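Local coordinates for protein 3',5'-cyclic-nucleotide phosphodiesterase 1 (Saccharomyces cerevisiae, PDB 4OJV) that belongs to the class-II cyclic-nucleotide phosphodiesterase family of the metallo-hydrolase/oxidoreductase clan and carries two zinc ions that share one carboxylate ligand, at residues G43-Q46 / L47-M50; W175-L178 / T179-R182; S296-Y299 / L300-L304. All coordinates share one frame; numbering follows the deposited sequence.

Interactions 1 and 3 are opening turns of helices, 44-53 and 297-311, mostly buried and each preceded by an N-cap residue; they lie on opposite sides of the chain's centre, centres about 32 Å apart. Interaction 2 belongs to no regular helix or strand: it is a partly buried turn in the loop leading to strand 186-190, its centre about 26 Å from that of the chain. All three contain a water bridge, and interactions 1 and 3 share i to i+4 backbone bonds. Interaction 1 adds a cation-pi contact, interaction 2 a carboxylate-hydroxyl bond, and interaction 3 an asparagine amide laid over a carbonyl. Interactions 1 and 2 touch the second subunit; no other chain of the assembly reaches interaction 3.

Interaction 1 of 3, residues G43-Q46 / L47-M50; sequences GMYQ and LREM
Leu47 reaches back to Gly43, the N-cap of helix 44-53, so this contact spans the N-cap and first two turns of that helix. Leu47 N bonds to Gly43 O at 3.0 Å, and the leucine CG lies 3.7 Å from the same oxygen. Arg48 N pairs with Met44 O, while the arginine side chain bends at chi3 so that its NH2 lies beside the Tyr45 ring, 3.4 Å from Tyr45 CE2. Arg48 CZ lies 4.9 Å from the tyrosine ring centroid, 26° off the ring normal. With the ring and guanidinium planes 60° apart, this is an off-centre cation-pi contact and not a flat stack. The ring also stacks with Tyr18 of the second subunit, whose Glu17 carboxylate accepts bonds from Gly43 N and Tyr45 N. Arg48 packs against helix 110-119 of its own chain.

Glu49 N bonds to Tyr45 O, and a water joins Tyr45, Arg48 and Glu49. It accepts a hydrogen bond from Arg48 NE at 2.7 Å, in the plane of the guanidinium, and donates to Glu49 OE2 at 2.7 Å and to Tyr45 O at 3.0 Å. Tyr45 O therefore has two donors, and the two opposite charges, probably both present, meet through the water. Met50 N closes the series on Gln46 O. The bend of Gln46 at chi2 (46°) carries its amide forward along the helix, NE2 lying 3.4 Å from Met50 CG.

Interaction 2 of 3, residues W175-L178 / T179-R182; sequences WPDL and TAER
Asp177 is the centre of an inverse gamma turn, and it leads directly into two overlapping beta turns in the loop before strand 186-190; its carboxylate meets Thr179 and Ala180 across them. The gamma turn rests on a weak bond from Leu178 N to Pro176 O. In the first beta turn, Ala180 N gives its proton to Asp177 O at 3.0 Å, and in the second Glu181 N reaches Leu178 O at 3.3 Å. Both donors stand above the carbonyl planes, 53° and 70° out of them respectively, and so neither uses a lone-pair direction.

The side-chain bond is shorter: Thr179 OG1 donates to Asp177 OD1 at 2.6 Å, through the syn lone pair of that oxygen. The torsions make this possible. Asp177 carries CG trans to its own backbone N (chi1 -175°), which brings the carboxylate forward over the turn, while Thr179 holds OG1 between its backbone N and carbonyl carbon. Ala180 N adds a weak second bond to OD1 at 3.3 Å, so one oxygen receives a hydroxyl and an amide. The other oxygen meets a water that donates to Asp177 OD2 at 2.7 Å and, on its second proton, to Thr179 OG1 at 3.3 Å, closing a ring of carboxylate, hydroxyl and water. Ala180 CB lies 3.8 Å from Asp177 OD2.

Asp177 and Ala180 pack on Lys218 of the second subunit, while Trp175 and Pro176 touch Asp132 and His130 of that subunit, both zinc ligands there. Within the chain, Gln166 of helix 159-169 bonds to Thr179 OG1, and Leu178 and Thr179 rest on Leu186 and Leu188 of strand 186-190.

Interaction 3 of 3, residues S296-Y299 / L300-L304; sequences SPIY and LINEL
Asn302 and Ile298 meet one turn apart near the start of helix 297-311, where the asparagine folds over the isoleucine carbonyl. Asn302 N bonds to Ile298 O at 2.9 Å, and Asn302 CG sits just 3.1 Å from that same oxygen; the amide crosses the isoleucine side chain obliquely, with Ile298 CD1 3.8 Å from Asn302 OD1. With CG placed beside its backbone N (chi1 -75°), Asn302 keeps its amide against the preceding turn, and OD1 takes its hydrogen bond from Arg351.

Bonds of the same i to i+4 kind run on both sides. Leu300 N reaches the N-cap oxygen, Ser296 O, at 3.0 Å, almost in line with the carbonyl, and Ile301 N reaches Pro297 O at 2.9 Å. Tyr299 O receives Glu303 N at 3.1 Å and also a water at 2.9 Å; that water donates its other proton to Glu303 OE2, 2.8 Å away.

Farther out, Trp261 of helix 256-267 bonds to Glu303 OE1. Pro297 and Ile301 lie against Leu344 of helix 336-350, and Pro297 also touches Cys280, just beyond strand 273-279.

Interaction 1 of 3, residues G43-Q46 / L47-M50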
ATOM      1  N   GLY A  43       2.430  -2.185   7.406  1.00 13.95           N
ATOM      2  CA  GLY A  43       1.753  -2.682   8.620  1.00 13.63           C
ATOM      3  C   GLY A  43       1.651  -4.211   8.705  1.00 11.54           C
ATOM      4  O   GLY A  43       2.679  -4.900   8.711  1.00 12.06           O
ATOM      5  N   MET A  44       0.425  -4.750   8.741  1.00 10.40           N
ATOM      6  CA  MET A  44       0.211  -6.205   8.858  1.00 10.89           C
ATOM      7  C   MET A  44       0.993  -7.018   7.849  1.00 10.76           C
ATOM      8  O   MET A  44       1.539  -8.068   8.191  1.00 11.93           O
ATOM      9  CB  MET A  44      -1.266  -6.562   8.671  1.00 12.87           C
ATOM     10  CG  MET A  44      -2.167  -6.208   9.826  1.00 14.37           C
ATOM     11  SD  MET A  44      -3.847  -6.764   9.495  1.00 15.10           S
ATOM     12  CE  MET A  44      -3.818  -8.447  10.069  1.00 16.67           C
ATOM     13  N   TYR A  45       0.991  -6.575   6.596  1.00 11.53           N
ATOM     14  CA  TYR A  45       1.652  -7.324   5.539  1.00 12.91           C
ATOM     15  C   TYR A  45       3.124  -7.517   5.880  1.00 12.20           C
ATOM     16  O   TYR A  45       3.689  -8.606   5.706  1.00 13.15           O
ATOM     17  CB  TYR A  45       1.473  -6.607   4.194  1.00 14.80           C
ATOM     18  CG  TYR A  45       1.862  -7.418   2.986  1.00 17.60           C
ATOM     19  CD1 TYR A  45       3.203  -7.612   2.665  1.00 16.93           C
ATOM     20  CD2 TYR A  45       0.894  -7.975   2.151  1.00 20.76           C
ATOM     21  CE1 TYR A  45       3.578  -8.347   1.546  1.00 20.11           C
ATOM     22  CE2 TYR A  45       1.256  -8.708   1.032  1.00 22.50           C
ATOM     23  CZ  TYR A  45       2.596  -8.891   0.737  1.00 22.02           C
ATOM     24  OH  TYR A  45       2.958  -9.615  -0.376  1.00 26.15           O
ATOM     25  N   GLN A  46       3.747  -6.456   6.378  1.00 11.83           N
ATOM     26  CA  GLN A  46       5.161  -6.517   6.681  1.00 12.10           C
ATOM     27  C   GLN A  46       5.455  -7.322   7.945  1.00 12.55           C
ATOM     28  O   GLN A  46       6.442  -8.066   7.992  1.00 14.12           O
ATOM     29  CB  GLN A  46       5.750  -5.107   6.765  1.00 14.31           C
ATOM     30  CG  GLN A  46       7.276  -5.051   6.871  1.00 18.80           C
ATOM     31  CD  GLN A  46       8.031  -5.948   5.889  1.00 23.70           C
ATOM     32  OE1 GLN A  46       7.686  -6.052   4.711  1.00 21.97           O
ATOM     33  NE2 GLN A  46       9.078  -6.600   6.383  1.00 26.18           N
ATOM     34  N   LEU A  47       4.596  -7.210   8.954  1.00 12.06           N
ATOM     35  CA  LEU A  47       4.708  -8.069  10.129  1.00 12.55           C
ATOM     36  C   LEU A  47       4.670  -9.538   9.725  1.00 12.96           C
ATOM     37  O   LEU A  47       5.477 -10.342  10.205  1.00 14.47           O
ATOM     38  CB  LEU A  47       3.605  -7.761  11.135  1.00 13.23           C
ATOM     39  CG  LEU A  47       3.767  -6.426  11.862  1.00 13.28           C
ATOM     40  CD1 LEU A  47       2.486  -6.044  12.581  1.00 15.23           C
ATOM     41  CD2 LEU A  47       4.941  -6.450  12.832  1.00 15.28           C
ATOM     42  N   ARG A  48       3.763  -9.881   8.819  1.00 12.08           N
ATOM     43  CA  ARG A  48       3.658 -11.257   8.348  1.00 13.53           C
ATOM     44  C   ARG A  48       4.951 -11.726   7.672  1.00 15.12           C
ATOM     45  O   ARG A  48       5.412 -12.847   7.919  1.00 16.91           O
ATOM     46  CB  ARG A  48       2.487 -11.402   7.388  1.00 12.85           C
ATOM     47  CG  ARG A  48       2.170 -12.846   7.023  1.00 14.86           C
ATOM     48  CD  ARG A  48       0.916 -12.929   6.183  1.00 17.88           C
ATOM     49  NE  ARG A  48       1.107 -12.262   4.900  1.00 18.89           N
ATOM     50  CZ  ARG A  48       0.157 -12.056   3.993  1.00 21.04           C
ATOM     51  NH1 ARG A  48      -1.091 -12.457   4.205  1.00 23.24           N
ATOM     52  NH2 ARG A  48       0.460 -11.437   2.861  1.00 23.36           N
ATOM     53  N   GLU A  49       5.530 -10.875   6.826  1.00 14.53           N
ATOM     54  CA  GLU A  49       6.789 -11.198   6.152  1.00 17.40           C
ATOM     55  C   GLU A  49       7.889 -11.489   7.152  1.00 18.85           C
ATOM     56  O   GLU A  49       8.668 -12.432   6.982  1.00 20.32           O
ATOM     57  CB  GLU A  49       7.223 -10.042   5.251  1.00 18.97           C
ATOM     58  CG  GLU A  49       6.459  -9.932   3.940  1.00 21.57           C
ATOM     59  CD  GLU A  49       6.527 -11.195   3.100  1.00 24.29           C
ATOM     60  OE1 GLU A  49       7.643 -11.714   2.857  1.00 28.69           O
ATOM     61  OE2 GLU A  49       5.459 -11.662   2.670  1.00 25.10           O
ATOM     62  N   MET A  50       7.945 -10.676   8.202  1.00 18.83           N
ATOM     63  CA  MET A  50       8.989 -10.800   9.202  1.00 19.53           C
ATOM     64  C   MET A  50       8.794 -12.060  10.031  1.00 20.72           C
ATOM     65  O   MET A  50       9.778 -12.660  10.459  1.00 23.89           O
ATOM     66  CB  MET A  50       9.059  -9.542  10.074  1.00 18.82           C
ATOM     67  CG  MET A  50       9.454  -8.295   9.288  1.00 18.68           C
ATOM     68  SD  MET A  50       9.529  -6.780  10.264  1.00 19.09           S
ATOM     69  CE  MET A  50      10.877  -7.194  11.354  1.00 18.88           C
TER
HETATM   70  O   HOH W   1       3.160 -10.870   3.870  1.00 19.13           O

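Interaction 2 of 3, residues W175-L178 / T179-R182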
ATOM      1  N   TRP A 175     -12.827   5.662   2.931  1.00  9.41           N
ATOM      2  CA  TRP A 175     -12.845   4.497   3.813  1.00  9.51           C
ATOM      3  C   TRP A 175     -14.083   4.551   4.660  1.00  9.70           C
ATOM      4  O   TRP A 175     -14.521   5.649   5.013  1.00 10.38           O
ATOM      5  CB  TRP A 175     -11.611   4.491   4.716  1.00  9.21           C
ATOM      6  CG  TRP A 175     -11.280   3.122   5.233  1.00  9.12           C
ATOM      7  CD1 TRP A 175     -11.321   2.668   6.544  1.00  9.58           C
ATOM      8  CD2 TRP A 175     -10.830   1.994   4.430  1.00  9.65           C
ATOM      9  NE1 TRP A 175     -10.941   1.342   6.605  1.00 10.00           N
ATOM     10  CE2 TRP A 175     -10.628   0.884   5.355  1.00  9.88           C
ATOM     11  CE3 TRP A 175     -10.590   1.804   3.075  1.00  9.57           C
ATOM     12  CZ2 TRP A 175     -10.179  -0.356   4.922  1.00 10.48           C
ATOM     13  CZ3 TRP A 175     -10.157   0.550   2.647  1.00 10.34           C
ATOM     14  CH2 TRP A 175      -9.949  -0.500   3.550  1.00 10.33           C
ATOM     15  N   PRO A 176     -14.653   3.380   5.024  1.00 10.14           N
ATOM     16  CA  PRO A 176     -15.754   3.427   5.991  1.00 10.58           C
ATOM     17  C   PRO A 176     -15.341   4.207   7.232  1.00 10.89           C
ATOM     18  O   PRO A 176     -14.187   4.113   7.681  1.00 11.60           O
ATOM     19  CB  PRO A 176     -15.977   1.949   6.320  1.00 12.28           C
ATOM     20  CG  PRO A 176     -15.618   1.256   5.038  1.00 13.64           C
ATOM     21  CD  PRO A 176     -14.394   2.000   4.567  1.00 11.60           C
ATOM     22  N   ASP A 177     -16.271   4.998   7.769  1.00 11.26           N
ATOM     23  CA  ASP A 177     -15.951   5.835   8.913  1.00 11.58           C
ATOM     24  C   ASP A 177     -15.995   5.006  10.198  1.00 12.42           C
ATOM     25  O   ASP A 177     -16.967   5.029  10.963  1.00 12.73           O
ATOM     26  CB  ASP A 177     -16.872   7.055   8.996  1.00 12.37           C
ATOM     27  CG  ASP A 177     -16.471   8.003  10.109  1.00 14.00           C
ATOM     28  OD1 ASP A 177     -15.545   7.666  10.891  1.00 14.56           O
ATOM     29  OD2 ASP A 177     -17.094   9.087  10.194  1.00 14.82           O
ATOM     30  N   LEU A 178     -14.906   4.288  10.448  1.00 12.66           N
ATOM     31  CA  LEU A 178     -14.825   3.396  11.598  1.00 13.45           C
ATOM     32  C   LEU A 178     -14.835   4.172  12.898  1.00 13.53           C
ATOM     33  O   LEU A 178     -15.193   3.614  13.931  1.00 15.28           O
ATOM     34  CB  LEU A 178     -13.589   2.497  11.517  1.00 14.75           C
ATOM     35  CG  LEU A 178     -13.493   1.636  10.256  1.00 16.01           C
ATOM     36  CD1 LEU A 178     -12.259   0.752  10.334  1.00 17.08           C
ATOM     37  CD2 LEU A 178     -14.746   0.808  10.030  1.00 18.16           C
ATOM     38  N   THR A 179     -14.479   5.453  12.860  1.00 13.24           N
ATOM     39  CA  THR A 179     -14.540   6.273  14.077  1.00 14.98           C
ATOM     40  C   THR A 179     -15.976   6.536  14.549  1.00 14.89           C
ATOM     41  O   THR A 179     -16.186   6.852  15.718  1.00 16.35           O
ATOM     42  CB  THR A 179     -13.786   7.612  13.941  1.00 17.46           C
ATOM     43  OG1 THR A 179     -14.555   8.556  13.180  1.00 17.53           O
ATOM     44  CG2 THR A 179     -12.419   7.404  13.292  1.00 18.69           C
ATOM     45  N   ALA A 180     -16.947   6.396  13.645  1.00 13.36           N
ATOM     46  CA  ALA A 180     -18.368   6.601  13.957  1.00 14.36           C
ATOM     47  C   ALA A 180     -19.041   5.366  14.549  1.00 15.54           C
ATOM     48  O   ALA A 180     -20.153   5.467  15.080  1.00 18.88           O
ATOM     49  CB  ALA A 180     -19.115   7.048  12.708  1.00 15.12           C
ATOM     50  N   GLU A 181     -18.397   4.204  14.443  1.00 15.46           N
ATOM     51  CA  GLU A 181     -18.958   2.961  14.975  1.00 17.52           C
ATOM     52  C   GLU A 181     -19.004   3.055  16.500  1.00 17.10           C
ATOM     53  O   GLU A 181     -18.046   3.497  17.129  1.00 16.41           O
ATOM     54  CB  GLU A 181     -18.158   1.738  14.484  1.00 22.87           C
ATOM     55  CG  GLU A 181     -18.583   0.388  15.068  1.00 28.92           C
ATOM     56  CD  GLU A 181     -19.865  -0.161  14.469  1.00 36.66           C
ATOM     57  OE1 GLU A 181     -20.937   0.448  14.669  1.00 38.34           O
ATOM     58  OE2 GLU A 181     -19.805  -1.222  13.812  1.00 43.39           O
ATOM     59  N   ARG A 182     -20.139   2.673  17.086  1.00 17.54           N
ATOM     60  CA  ARG A 182     -20.426   2.963  18.494  1.00 17.98           C
ATOM     61  C   ARG A 182     -19.472   2.341  19.514  1.00 18.17           C
ATOM     62  O   ARG A 182     -19.354   2.845  20.626  1.00 19.50           O
ATOM     63  CB  ARG A 182     -21.860   2.546  18.833  1.00 19.39           C
ATOM     64  CG  ARG A 182     -21.961   1.063  19.151  1.00 23.66           C
ATOM     65  CD  ARG A 182     -23.371   0.563  19.303  1.00 22.22           C
ATOM     66  NE  ARG A 182     -24.073   1.200  20.405  1.00 21.07           N
ATOM     67  CZ  ARG A 182     -25.318   0.892  20.715  1.00 20.90           C
ATOM     68  NH1 ARG A 182     -25.950  -0.038  20.008  1.00 22.69           N
ATOM     69  NH2 ARG A 182     -25.921   1.507  21.714  1.00 19.48           N
TER
HETATM   70  O   HOH W   2     -17.250  10.313  12.629  1.00 26.77           O

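Interaction 3 of 3, residues S296-Y299 / L300-L304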
ATOM      1  N   SER A 296      17.754  16.699   0.997  1.00 14.03           N
ATOM      2  CA  SER A 296      18.873  16.056   0.322  1.00 14.91           C
ATOM      3  C   SER A 296      20.051  16.088   1.301  1.00 13.93           C
ATOM      4  O   SER A 296      19.935  16.679   2.377  1.00 14.44           O
ATOM      5  CB  SER A 296      19.223  16.804  -0.957  1.00 16.19           C
ATOM      6  OG  SER A 296      19.967  17.963  -0.636  1.00 19.13           O
ATOM      7  N   PRO A 297      21.190  15.456   0.950  1.00 14.26           N
ATOM      8  CA  PRO A 297      22.239  15.358   1.965  1.00 14.05           C
ATOM      9  C   PRO A 297      22.783  16.684   2.493  1.00 14.68           C
ATOM     10  O   PRO A 297      23.100  16.771   3.678  1.00 15.43           O
ATOM     11  CB  PRO A 297      23.328  14.534   1.262  1.00 14.62           C
ATOM     12  CG  PRO A 297      22.544  13.660   0.341  1.00 14.87           C
ATOM     13  CD  PRO A 297      21.497  14.592  -0.205  1.00 14.97           C
ATOM     14  N   ILE A 298      22.854  17.709   1.647  1.00 14.05           N
ATOM     15  CA  ILE A 298      23.339  19.007   2.103  1.00 16.21           C
ATOM     16  C   ILE A 298      22.366  19.629   3.107  1.00 15.55           C
ATOM     17  O   ILE A 298      22.786  20.175   4.121  1.00 15.75           O
ATOM     18  CB  ILE A 298      23.671  19.968   0.928  1.00 18.38           C
ATOM     19  CG1 ILE A 298      24.273  21.284   1.442  1.00 20.49           C
ATOM     20  CG2 ILE A 298      22.455  20.220   0.045  1.00 19.45           C
ATOM     21  CD1 ILE A 298      25.554  21.108   2.233  1.00 23.27           C
ATOM     22  N   TYR A 299      21.065  19.507   2.853  1.00 15.20           N
ATOM     23  CA  TYR A 299      20.080  20.072   3.763  1.00 15.42           C
ATOM     24  C   TYR A 299      20.013  19.309   5.088  1.00 13.72           C
ATOM     25  O   TYR A 299      19.911  19.919   6.161  1.00 15.03           O
ATOM     26  CB  TYR A 299      18.708  20.177   3.101  1.00 17.39           C
ATOM     27  CG  TYR A 299      18.718  21.108   1.907  1.00 21.58           C
ATOM     28  CD1 TYR A 299      18.810  22.491   2.077  1.00 25.36           C
ATOM     29  CD2 TYR A 299      18.650  20.605   0.609  1.00 24.88           C
ATOM     30  CE1 TYR A 299      18.828  23.346   0.982  1.00 27.65           C
ATOM     31  CE2 TYR A 299      18.668  21.449  -0.492  1.00 26.97           C
ATOM     32  CZ  TYR A 299      18.756  22.814  -0.300  1.00 29.22           C
ATOM     33  OH  TYR A 299      18.771  23.647  -1.393  1.00 34.89           O
ATOM     34  N   LEU A 300      20.103  17.982   5.030  1.00 12.98           N
ATOM     35  CA  LEU A 300      20.108  17.204   6.259  1.00 13.35           C
ATOM     36  C   LEU A 300      21.373  17.515   7.083  1.00 13.16           C
ATOM     37  O   LEU A 300      21.296  17.732   8.291  1.00 13.94           O
ATOM     38  CB  LEU A 300      19.982  15.703   5.987  1.00 12.80           C
ATOM     39  CG  LEU A 300      20.076  14.805   7.236  1.00 12.75           C
ATOM     40  CD1 LEU A 300      19.086  15.199   8.329  1.00 14.03           C
ATOM     41  CD2 LEU A 300      19.880  13.340   6.882  1.00 13.37           C
ATOM     42  N   ILE A 301      22.532  17.531   6.432  1.00 13.47           N
ATOM     43  CA  ILE A 301      23.768  17.866   7.142  1.00 14.94           C
ATOM     44  C   ILE A 301      23.708  19.285   7.724  1.00 14.77           C
ATOM     45  O   ILE A 301      24.175  19.514   8.840  1.00 15.56           O
ATOM     46  CB  ILE A 301      25.024  17.623   6.269  1.00 15.76           C
ATOM     47  CG1 ILE A 301      25.253  16.117   6.044  1.00 17.50           C
ATOM     48  CG2 ILE A 301      26.274  18.266   6.878  1.00 19.51           C
ATOM     49  CD1 ILE A 301      25.627  15.317   7.282  1.00 20.88           C
ATOM     50  N   ASN A 302      23.089  20.225   7.009  1.00 14.41           N
ATOM     51  CA  ASN A 302      22.935  21.580   7.554  1.00 15.64           C
ATOM     52  C   ASN A 302      22.106  21.587   8.835  1.00 14.78           C
ATOM     53  O   ASN A 302      22.429  22.304   9.788  1.00 15.98           O
ATOM     54  CB  ASN A 302      22.310  22.536   6.534  1.00 18.77           C
ATOM     55  CG  ASN A 302      23.281  22.954   5.447  1.00 21.83           C
ATOM     56  OD1 ASN A 302      24.477  22.684   5.521  1.00 22.21           O
ATOM     57  ND2 ASN A 302      22.761  23.623   4.425  1.00 26.23           N
ATOM     58  N   GLU A 303      21.040  20.788   8.864  1.00 14.77           N
ATOM     59  CA  GLU A 303      20.221  20.663  10.064  1.00 14.85           C
ATOM     60  C   GLU A 303      20.998  20.050  11.224  1.00 14.68           C
ATOM     61  O   GLU A 303      20.947  20.560  12.348  1.00 15.20           O
ATOM     62  CB  GLU A 303      18.929  19.879   9.783  1.00 15.19           C
ATOM     63  CG  GLU A 303      17.962  20.590   8.834  1.00 16.52           C
ATOM     64  CD  GLU A 303      17.598  22.001   9.282  1.00 17.01           C
ATOM     65  OE1 GLU A 303      17.458  22.236  10.503  1.00 17.84           O
ATOM     66  OE2 GLU A 303      17.450  22.887   8.412  1.00 18.86           O
ATOM     67  N   LEU A 304      21.732  18.977  10.951  1.00 14.47           N
ATOM     68  CA  LEU A 304      22.565  18.348  11.976  1.00 15.40           C
ATOM     69  C   LEU A 304      23.673  19.285  12.456  1.00 16.07           C
ATOM     70  O   LEU A 304      24.005  19.295  13.642  1.00 16.16           O
ATOM     71  CB  LEU A 304      23.120  17.018  11.477  1.00 15.27           C
ATOM     72  CG  LEU A 304      22.079  15.933  11.183  1.00 15.78           C
ATOM     73  CD1 LEU A 304      22.745  14.764  10.483  1.00 17.31           C
ATOM     74  CD2 LEU A 304      21.389  15.479  12.461  1.00 18.30           C
TER
HETATM   75  O   HOH W   3      18.760  22.551   6.001  1.00 26.75           O